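Local atomic coordinates of putative NADH-depentdent flavin oxidoreductase (PDB entry 5OCS), a protein that probably catalyses NAD(P)H-dependent reductions as an FMN-dependent ene-reductase of the Old Yellow Enzyme family. Residues D[59-63]-D[155-160]; D[105-111]-D[126-132]. One frame throughout, in Å; residues are numbered along the deposited sequence.

Contact 1 of 2, residues D[59-63]-D[155-160]; sequences AVSPE and KIRDDF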
ATOM      1  N   ALA D  59     -20.543   2.152  10.541  1.00  8.92           N
ATOM      2  CA  ALA D  59     -21.959   2.165  10.907  1.00  9.77           C
ATOM      3  C   ALA D  59     -22.174   1.601  12.300  1.00  9.76           C
ATOM      4  O   ALA D  59     -21.647   0.534  12.651  1.00 10.20           O
ATOM      5  CB  ALA D  59     -22.772   1.383   9.881  1.00  9.33           C
ATOM      6  N   VAL D  60     -22.958   2.326  13.098  1.00 10.45           N
ATOM      7  CA  VAL D  60     -23.358   1.881  14.415  1.00 10.26           C
ATOM      8  C   VAL D  60     -24.500   0.839  14.398  1.00 10.53           C
ATOM      9  O   VAL D  60     -24.782   0.237  15.433  1.00 10.90           O
ATOM     10  CB  VAL D  60     -23.665   3.087  15.368  1.00 10.51           C
ATOM     11  CG1 VAL D  60     -22.449   4.018  15.455  1.00 10.52           C
ATOM     12  CG2 VAL D  60     -24.914   3.865  14.910  1.00 11.19           C
ATOM     13  N   SER D  61     -25.118   0.620  13.249  1.00 10.79           N
ATOM     14  CA  SER D  61     -26.198  -0.360  13.100  1.00 10.78           C
ATOM     15  C   SER D  61     -26.301  -0.616  11.639  1.00 11.49           C
ATOM     16  O   SER D  61     -25.874   0.205  10.833  1.00 10.58           O
ATOM     17  CB  SER D  61     -27.524   0.214  13.643  1.00 10.86           C
ATOM     18  OG  SER D  61     -27.944   1.374  12.938  1.00 11.00           O
ATOM     19  N   PRO D  62     -26.910  -1.730  11.266  1.00 12.04           N
ATOM     20  CA  PRO D  62     -27.055  -1.977   9.829  1.00 12.37           C
ATOM     21  C   PRO D  62     -27.844  -0.884   9.120  1.00 12.11           C
ATOM     22  O   PRO D  62     -27.489  -0.503   8.023  1.00 11.52           O
ATOM     23  CB  PRO D  62     -27.886  -3.274   9.770  1.00 12.99           C
ATOM     24  CG  PRO D  62     -27.964  -3.807  11.142  1.00 13.64           C
ATOM     25  CD  PRO D  62     -27.371  -2.844  12.115  1.00 12.81           C
ATOM     26  N   GLU D  63     -28.928  -0.420   9.742  1.00 11.98           N
ATOM     27  CA  GLU D  63     -29.788   0.646   9.169  1.00 11.87           C
ATOM     28  C   GLU D  63     -29.090   1.990   9.024  1.00 11.58           C
ATOM     29  O   GLU D  63     -29.536   2.841   8.263  1.00 11.98           O
ATOM     30  CB  GLU D  63     -31.144   0.804   9.943  1.00 12.26           C
ATOM     31  CG  GLU D  63     -31.134   1.399  11.352  1.00 12.34           C
ATOM     32  CD  GLU D  63     -30.905   0.382  12.463  1.00 12.67           C
ATOM     33  OE1 GLU D  63     -30.379  -0.714  12.190  1.00 14.78           O
ATOM     34  OE2 GLU D  63     -31.231   0.677  13.617  1.00 15.03           O
ATOM     35  N   LYS D 155     -32.351   3.948  20.706  1.00 14.15           N
ATOM     36  CA  LYS D 155     -31.599   2.921  19.980  1.00 14.14           C
ATOM     37  C   LYS D 155     -30.324   3.516  19.386  1.00 13.42           C
ATOM     38  O   LYS D 155     -29.230   2.985  19.583  1.00 12.67           O
ATOM     39  CB  LYS D 155     -32.416   2.264  18.872  1.00 15.50           C
ATOM     40  CG  LYS D 155     -31.777   1.019  18.299  1.00 16.52           C
ATOM     41  CD  LYS D 155     -32.469   0.457  17.079  1.00 16.57           C
ATOM     42  CE  LYS D 155     -31.763  -0.776  16.574  1.00 17.85           C
ATOM     43  NZ  LYS D 155     -30.435  -0.446  15.978  1.00 18.17           N
ATOM     44  N   ILE D 156     -30.441   4.646  18.712  1.00 12.13           N
ATOM     45  CA  ILE D 156     -29.240   5.271  18.127  1.00 12.64           C
ATOM     46  C   ILE D 156     -28.185   5.639  19.175  1.00 13.09           C
ATOM     47  O   ILE D 156     -27.001   5.297  18.971  1.00 13.11           O
ATOM     48  CB  ILE D 156     -29.610   6.466  17.229  1.00 12.22           C
ATOM     49  CG1 ILE D 156     -30.345   5.928  15.997  1.00 12.43           C
ATOM     50  CG2 ILE D 156     -28.361   7.243  16.817  1.00 12.60           C
ATOM     51  CD1 ILE D 156     -31.257   6.969  15.368  1.00 12.71           C
ATOM     52  N   ARG D 157     -28.582   6.311  20.276  1.00 13.13           N
ATOM     53  CA  ARG D 157     -27.651   6.610  21.353  1.00 15.65           C
ATOM     54  C   ARG D 157     -26.956   5.326  21.806  1.00 14.38           C
ATOM     55  O   ARG D 157     -25.719   5.278  21.883  1.00 13.13           O
ATOM     56  CB  ARG D 157     -28.292   7.256  22.596  1.00 18.20           C
ATOM     57  CG  ARG D 157     -29.024   8.572  22.376  1.00 22.90           C
ATOM     58  CD  ARG D 157     -29.457   9.251  23.688  1.00 25.12           C
ATOM     59  NE  ARG D 157     -30.412  10.326  23.382  1.00 26.54           N
ATOM     60  CZ  ARG D 157     -31.730  10.169  23.239  1.00 28.12           C
ATOM     61  NH1 ARG D 157     -32.290   8.981  23.447  1.00 27.71           N
ATOM     62  NH2 ARG D 157     -32.506  11.232  22.910  1.00 26.54           N
ATOM     63  N   ASP D 158     -27.755   4.296  22.093  1.00 14.31           N
ATOM     64  CA  ASP D 158     -27.201   3.082  22.647  1.00 14.75           C
ATOM     65  C   ASP D 158     -26.299   2.378  21.631  1.00 13.45           C
ATOM     66  O   ASP D 158     -25.341   1.740  22.036  1.00 12.53           O
ATOM     67  CB  ASP D 158     -28.288   2.136  23.106  1.00 16.37           C
ATOM     68  CG  ASP D 158     -29.035   2.650  24.311  1.00 16.57           C
ATOM     69  OD1 ASP D 158     -28.554   3.568  25.042  1.00 18.51           O
ATOM     70  OD2 ASP D 158     -30.129   2.139  24.484  1.00 17.11           O
ATOM     71  N   ASP D 159     -26.626   2.481  20.343  1.00 12.70           N
ATOM     72  CA  ASP D 159     -25.823   1.860  19.263  1.00 13.10           C
ATOM     73  C   ASP D 159     -24.455   2.569  19.148  1.00 12.72           C
ATOM     74  O   ASP D 159     -23.415   1.905  18.994  1.00 13.10           O
ATOM     75  CB  ASP D 159     -26.543   1.898  17.916  1.00 12.95           C
ATOM     76  CG  ASP D 159     -27.742   0.977  17.851  1.00 14.00           C
ATOM     77  OD1 ASP D 159     -27.897   0.085  18.732  1.00 13.69           O
ATOM     78  OD2 ASP D 159     -28.518   1.115  16.891  1.00 13.49           O
ATOM     79  N   PHE D 160     -24.448   3.894  19.243  1.00 12.48           N
ATOM     80  CA  PHE D 160     -23.193   4.635  19.297  1.00 12.21           C
ATOM     81  C   PHE D 160     -22.319   4.190  20.484  1.00 12.44           C
ATOM     82  O   PHE D 160     -21.108   4.005  20.353  1.00 12.75           O
ATOM     83  CB  PHE D 160     -23.415   6.135  19.321  1.00 11.49           C
ATOM     84  CG  PHE D 160     -23.444   6.770  17.953  1.00 11.47           C
ATOM     85  CD1 PHE D 160     -22.262   7.210  17.355  1.00 10.79           C
ATOM     86  CD2 PHE D 160     -24.659   6.936  17.246  1.00 10.84           C
ATOM     87  CE1 PHE D 160     -22.265   7.795  16.078  1.00 10.79           C
ATOM     88  CE2 PHE D 160     -24.672   7.544  15.985  1.00 10.84           C
ATOM     89  CZ  PHE D 160     -23.468   7.952  15.388  1.00 10.80           C
TER
HETATM   90  O   HOH W   1     -23.754  -0.654  17.857  1.00 13.70           O
HETATM   91  O   HOH W   2     -28.604   3.072  14.962  1.00 12.00           O
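The F160 ring carries V60 on one face: CG1 sits over the ring centre, 3.7 Å from the centroid and 10° off the ring normal, a CH-pi contact, while CG2 leans over CE2 at 3.8 Å. At the edge of the ring, in its plane, lies the carbonyl oxygen of I156, one turn back in helix 150-169. F160, also touched by V214 and V218 of helix 204-221, thereby joins the loop after barrel strand 52-59 to the helices around the TIM barrel.

Farther along the loop the contact turns polar. K155 NZ is held between two carboxylates, E63 OE2 at 2.7 Å and D159 OD2 at 2.6 Å, each offering its syn lone pair. The lysine chain runs extended as far as CE and bends only at its last torsion (chi4 -70°), which brings NZ round to both. One water joins S61 OG to D159 OD2; another donates to the carbonyl oxygens of V60 and D159, bridging loop to helix.

E63 OE2 and D159 OD2 are only 4.3 Å apart, so the shared ammonium group probably offsets their mutual repulsion and favours the ionised form of both acids.

Contact 2 of 2, residues D[105-111]-D[126-132]; sequences GRKASSE and RGWQTFA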
ATOM      1  N   GLY D 105     -28.547   8.195   8.463  1.00  9.85           N
ATOM      2  CA  GLY D 105     -29.839   8.831   8.639  1.00 10.75           C
ATOM      3  C   GLY D 105     -30.604   8.629   7.349  1.00 10.96           C
ATOM      4  O   GLY D 105     -30.613   7.538   6.791  1.00 10.31           O
ATOM      5  N   ARG D 106     -31.235   9.696   6.850  1.00 11.56           N
ATOM      6  CA  ARG D 106     -31.986   9.594   5.611  1.00 12.20           C
ATOM      7  C   ARG D 106     -31.179   9.291   4.380  1.00 13.18           C
ATOM      8  O   ARG D 106     -31.771   9.004   3.356  1.00 15.40           O
ATOM      9  CB  ARG D 106     -32.833  10.847   5.350  1.00 12.35           C
ATOM     10  CG  ARG D 106     -32.014  12.037   4.880  1.00 12.19           C
ATOM     11  CD  ARG D 106     -32.837  13.295   5.025  1.00 12.65           C
ATOM     12  NE  ARG D 106     -32.137  14.493   4.582  1.00 12.54           N
ATOM     13  CZ  ARG D 106     -32.742  15.629   4.197  1.00 14.53           C
ATOM     14  NH1 ARG D 106     -34.086  15.699   4.135  1.00 14.79           N
ATOM     15  NH2 ARG D 106     -31.982  16.679   3.824  1.00 13.56           N
ATOM     16  N   LYS D 107     -29.851   9.404   4.445  1.00 12.43           N
ATOM     17  CA  LYS D 107     -28.989   9.097   3.315  1.00 13.61           C
ATOM     18  C   LYS D 107     -28.560   7.623   3.258  1.00 12.77           C
ATOM     19  O   LYS D 107     -27.807   7.212   2.340  1.00 12.84           O
ATOM     20  CB  LYS D 107     -27.761   9.981   3.373  1.00 14.12           C
ATOM     21  CG  LYS D 107     -28.030  11.437   3.051  1.00 16.58           C
ATOM     22  CD  LYS D 107     -26.679  12.151   3.104  1.00 17.93           C
ATOM     23  CE  LYS D 107     -26.669  13.404   2.297  1.00 20.34           C
ATOM     24  NZ  LYS D 107     -25.268  13.896   2.115  1.00 20.04           N
ATOM     25  N   ALA D 108     -29.039   6.830   4.211  1.00 11.11           N
ATOM     26  CA  ALA D 108     -28.778   5.395   4.241  1.00 11.94           C
ATOM     27  C   ALA D 108     -29.425   4.649   3.076  1.00 12.92           C
ATOM     28  O   ALA D 108     -30.138   5.253   2.252  1.00 14.16           O
ATOM     29  CB  ALA D 108     -29.226   4.823   5.578  1.00 12.25           C
ATOM     30  N   SER D 109     -29.109   3.362   2.967  1.00 13.39           N
ATOM     31  CA  SER D 109     -29.727   2.480   1.998  1.00 14.70           C
ATOM     32  C   SER D 109     -29.489   3.006   0.590  1.00 15.10           C
ATOM     33  O   SER D 109     -30.434   3.130  -0.220  1.00 14.49           O
ATOM     34  CB  SER D 109     -31.234   2.323   2.313  1.00 14.36           C
ATOM     35  OG  SER D 109     -31.809   1.351   1.476  1.00 14.04           O
ATOM     36  N   SER D 110     -28.233   3.384   0.307  1.00 14.70           N
ATOM     37  CA  SER D 110     -27.840   3.916  -0.999  1.00 14.66           C
ATOM     38  C   SER D 110     -26.769   3.027  -1.662  1.00 14.10           C
ATOM     39  O   SER D 110     -26.163   2.156  -1.038  1.00 12.68           O
ATOM     40  CB  SER D 110     -27.296   5.316  -0.857  1.00 15.54           C
ATOM     41  OG  SER D 110     -28.301   6.177  -0.354  1.00 18.89           O
ATOM     42  N   GLU D 111     -26.570   3.254  -2.951  1.00 14.92           N
ATOM     43  CA  GLU D 111     -25.592   2.498  -3.740  1.00 15.28           C
ATOM     44  C   GLU D 111     -24.225   3.123  -3.543  1.00 15.23           C
ATOM     45  O   GLU D 111     -24.117   4.310  -3.215  1.00 14.69           O
ATOM     46  CB  GLU D 111     -25.950   2.539  -5.239  1.00 17.50           C
ATOM     47  CG  GLU D 111     -27.258   1.860  -5.603  1.00 18.18           C
ATOM     48  CD  GLU D 111     -27.211   0.323  -5.568  1.00 20.05           C
ATOM     49  OE1 GLU D 111     -26.270  -0.302  -5.028  1.00 20.49           O
ATOM     50  OE2 GLU D 111     -28.171  -0.309  -6.025  1.00 20.75           O
ATOM     51  N   ARG D 126     -31.531  -5.625  -1.111  1.00 29.21           N
ATOM     52  CA  ARG D 126     -30.491  -4.899  -0.352  1.00 26.66           C
ATOM     53  C   ARG D 126     -30.945  -3.609   0.320  1.00 23.15           C
ATOM     54  O   ARG D 126     -30.204  -3.098   1.128  1.00 23.73           O
ATOM     55  CB  ARG D 126     -29.221  -4.631  -1.208  1.00 26.13           C
ATOM     56  CG  ARG D 126     -28.583  -5.901  -1.808  1.00 26.88           C
ATOM     57  CD  ARG D 126     -27.468  -5.587  -2.815  1.00 24.73           C
ATOM     58  NE  ARG D 126     -28.054  -4.805  -3.888  1.00 24.40           N
ATOM     59  CZ  ARG D 126     -27.746  -3.550  -4.233  1.00 24.13           C
ATOM     60  NH1 ARG D 126     -26.746  -2.878  -3.679  1.00 21.48           N
ATOM     61  NH2 ARG D 126     -28.456  -2.969  -5.184  1.00 24.24           N
ATOM     62  N   GLY D 127     -32.154  -3.113   0.025  1.00 22.14           N
ATOM     63  CA  GLY D 127     -32.633  -1.832   0.532  1.00 21.57           C
ATOM     64  C   GLY D 127     -33.225  -1.946   1.918  1.00 20.57           C
ATOM     65  O   GLY D 127     -33.527  -3.039   2.390  1.00 20.44           O
ATOM     66  N   TRP D 128     -33.377  -0.808   2.583  1.00 17.97           N
ATOM     67  CA  TRP D 128     -34.009  -0.773   3.911  1.00 17.18           C
ATOM     68  C   TRP D 128     -34.617   0.544   4.273  1.00 17.05           C
ATOM     69  O   TRP D 128     -34.279   1.577   3.701  1.00 15.97           O
ATOM     70  CB  TRP D 128     -33.041  -1.206   5.003  1.00 17.59           C
ATOM     71  CG  TRP D 128     -31.846  -0.288   5.249  1.00 15.74           C
ATOM     72  CD1 TRP D 128     -31.805   0.792   6.060  1.00 15.78           C
ATOM     73  CD2 TRP D 128     -30.542  -0.399   4.664  1.00 15.45           C
ATOM     74  NE1 TRP D 128     -30.555   1.358   6.046  1.00 14.88           N
ATOM     75  CE2 TRP D 128     -29.758   0.637   5.201  1.00 14.23           C
ATOM     76  CE3 TRP D 128     -29.942  -1.311   3.783  1.00 15.64           C
ATOM     77  CZ2 TRP D 128     -28.415   0.784   4.874  1.00 13.92           C
ATOM     78  CZ3 TRP D 128     -28.613  -1.130   3.439  1.00 15.31           C
ATOM     79  CH2 TRP D 128     -27.863  -0.112   4.003  1.00 13.88           C
ATOM     80  N   GLN D 129     -35.553   0.507   5.225  1.00 17.56           N
ATOM     81  CA  GLN D 129     -36.165   1.740   5.725  1.00 19.43           C
ATOM     82  C   GLN D 129     -35.137   2.596   6.494  1.00 17.86           C
ATOM     83  O   GLN D 129     -34.441   2.081   7.385  1.00 17.38           O
ATOM     84  CB  GLN D 129     -37.355   1.445   6.639  1.00 22.05           C
ATOM     85  CG  GLN D 129     -38.092   2.734   7.052  1.00 25.15           C
ATOM     86  CD  GLN D 129     -38.700   3.440   5.831  1.00 30.43           C
ATOM     87  OE1 GLN D 129     -39.581   2.884   5.180  1.00 31.78           O
ATOM     88  NE2 GLN D 129     -38.189   4.648   5.479  1.00 32.90           N
ATOM     89  N   THR D 130     -35.064   3.885   6.135  1.00 16.80           N
ATOM     90  CA  THR D 130     -34.122   4.846   6.733  1.00 15.71           C
ATOM     91  C   THR D 130     -34.830   5.669   7.809  1.00 15.24           C
ATOM     92  O   THR D 130     -36.064   5.730   7.847  1.00 15.20           O
ATOM     93  CB  THR D 130     -33.523   5.753   5.641  1.00 15.48           C
ATOM     94  OG1 THR D 130     -34.576   6.525   5.019  1.00 15.85           O
ATOM     95  CG2 THR D 130     -32.814   4.900   4.608  1.00 14.85           C
ATOM     96  N   PHE D 131     -34.046   6.291   8.672  1.00 14.29           N
ATOM     97  CA  PHE D 131     -34.525   7.042   9.805  1.00 14.61           C
ATOM     98  C   PHE D 131     -33.875   8.414   9.824  1.00 14.85           C
ATOM     99  O   PHE D 131     -32.712   8.587   9.376  1.00 12.75           O
ATOM    100  CB  PHE D 131     -34.209   6.267  11.108  1.00 15.67           C
ATOM    101  CG  PHE D 131     -34.913   4.943  11.163  1.00 18.39           C
ATOM    102  CD1 PHE D 131     -36.270   4.889  11.489  1.00 20.33           C
ATOM    103  CD2 PHE D 131     -34.289   3.778  10.736  1.00 18.95           C
ATOM    104  CE1 PHE D 131     -36.957   3.675  11.473  1.00 21.50           C
ATOM    105  CE2 PHE D 131     -34.961   2.560  10.717  1.00 20.49           C
ATOM    106  CZ  PHE D 131     -36.305   2.506  11.087  1.00 21.46           C
ATOM    107  N   ALA D 132     -34.602   9.378  10.371  1.00 13.74           N
ATOM    108  CA  ALA D 132     -34.190  10.776  10.351  1.00 13.57           C
ATOM    109  C   ALA D 132     -34.926  11.596  11.391  1.00 14.35           C
ATOM    110  O   ALA D 132     -35.932  11.126  11.982  1.00 15.16           O
ATOM    111  CB  ALA D 132     -34.452  11.364   8.959  1.00 13.32           C
TER
HETATM  112  O   HOH W   3     -31.196   5.368   8.459  1.00 12.25           O
HETATM  113  O   HOH W   4     -34.775   8.772   2.894  1.00 20.47           O
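S109 and W128 meet where two irregular loop segments run side by side beyond strand 96-102 of the TIM barrel, 126-132 ending in the short strand 131-132. S109 CB and CA lie over one face of the indole, CA 3.6 Å from the centroid of the six-membered ring in a CH-pi contact. With OG anti to the backbone N (chi1 -173°), the serine hydroxyl turns to W128 N, which donates to it at 2.9 Å. A108 CB approaches the same indole obliquely and also touches T130 CG2 at 3.7 Å; that methyl reaches S109 CB as well.

Toward the surface, R126 and E111 form an end-on, two-nitrogen salt bridge, NH1 to OE1 and NH2 to OE2. The NH2 bond is nearly straight (170°), and both oxygens lie close to the guanidinium plane. Carboxylate and guanidinium are turned 24° apart, leaving NH1 tilted out of the carboxylate plane.

Near G105, no direct backbone bond spans the gap: R106 N lies close to F131 O but at a poor angle, and is bonded to Q187 OE1. A water does the bridging, donating to G105 O at 2.8 Å and accepting from F131 N at 3.0 Å.

Farther out, P145 packs against R106, T130 and A132, and T130 and A132 share backbone hydrogen bonds with A146, where strand 131-132 pairs in parallel with strand 146-147. S109 OG also bonds I120 O, and W128 NE1 donates to E63 O, which fixes the indole at its nitrogen.

How the contacts relate
Contact 2 is nested inside the loop closed by contact 1: along the chain come 59-63, 105-111, 126-132 and finally 155-160 on helix 150-169. Their centres are 13 Å apart, on the same side of the chain's centre. Segment 59-63 follows barrel strand 52-59, and the loop segment 105-111 comes after the neighbouring parallel strand 96-102, so each contact involves a segment that leaves one of two adjacent strands of the eight-stranded barrel. They touch directly: besides the E63–W128 bond, E63 O packs on A108 CB at 3.4 Å and E63 CG on F131 CD2 at 4.0 Å. E63 thus meets the helix through its carboxylate and contact 2 through its carbonyl oxygen and CG, joining the two loops to helix 150-169.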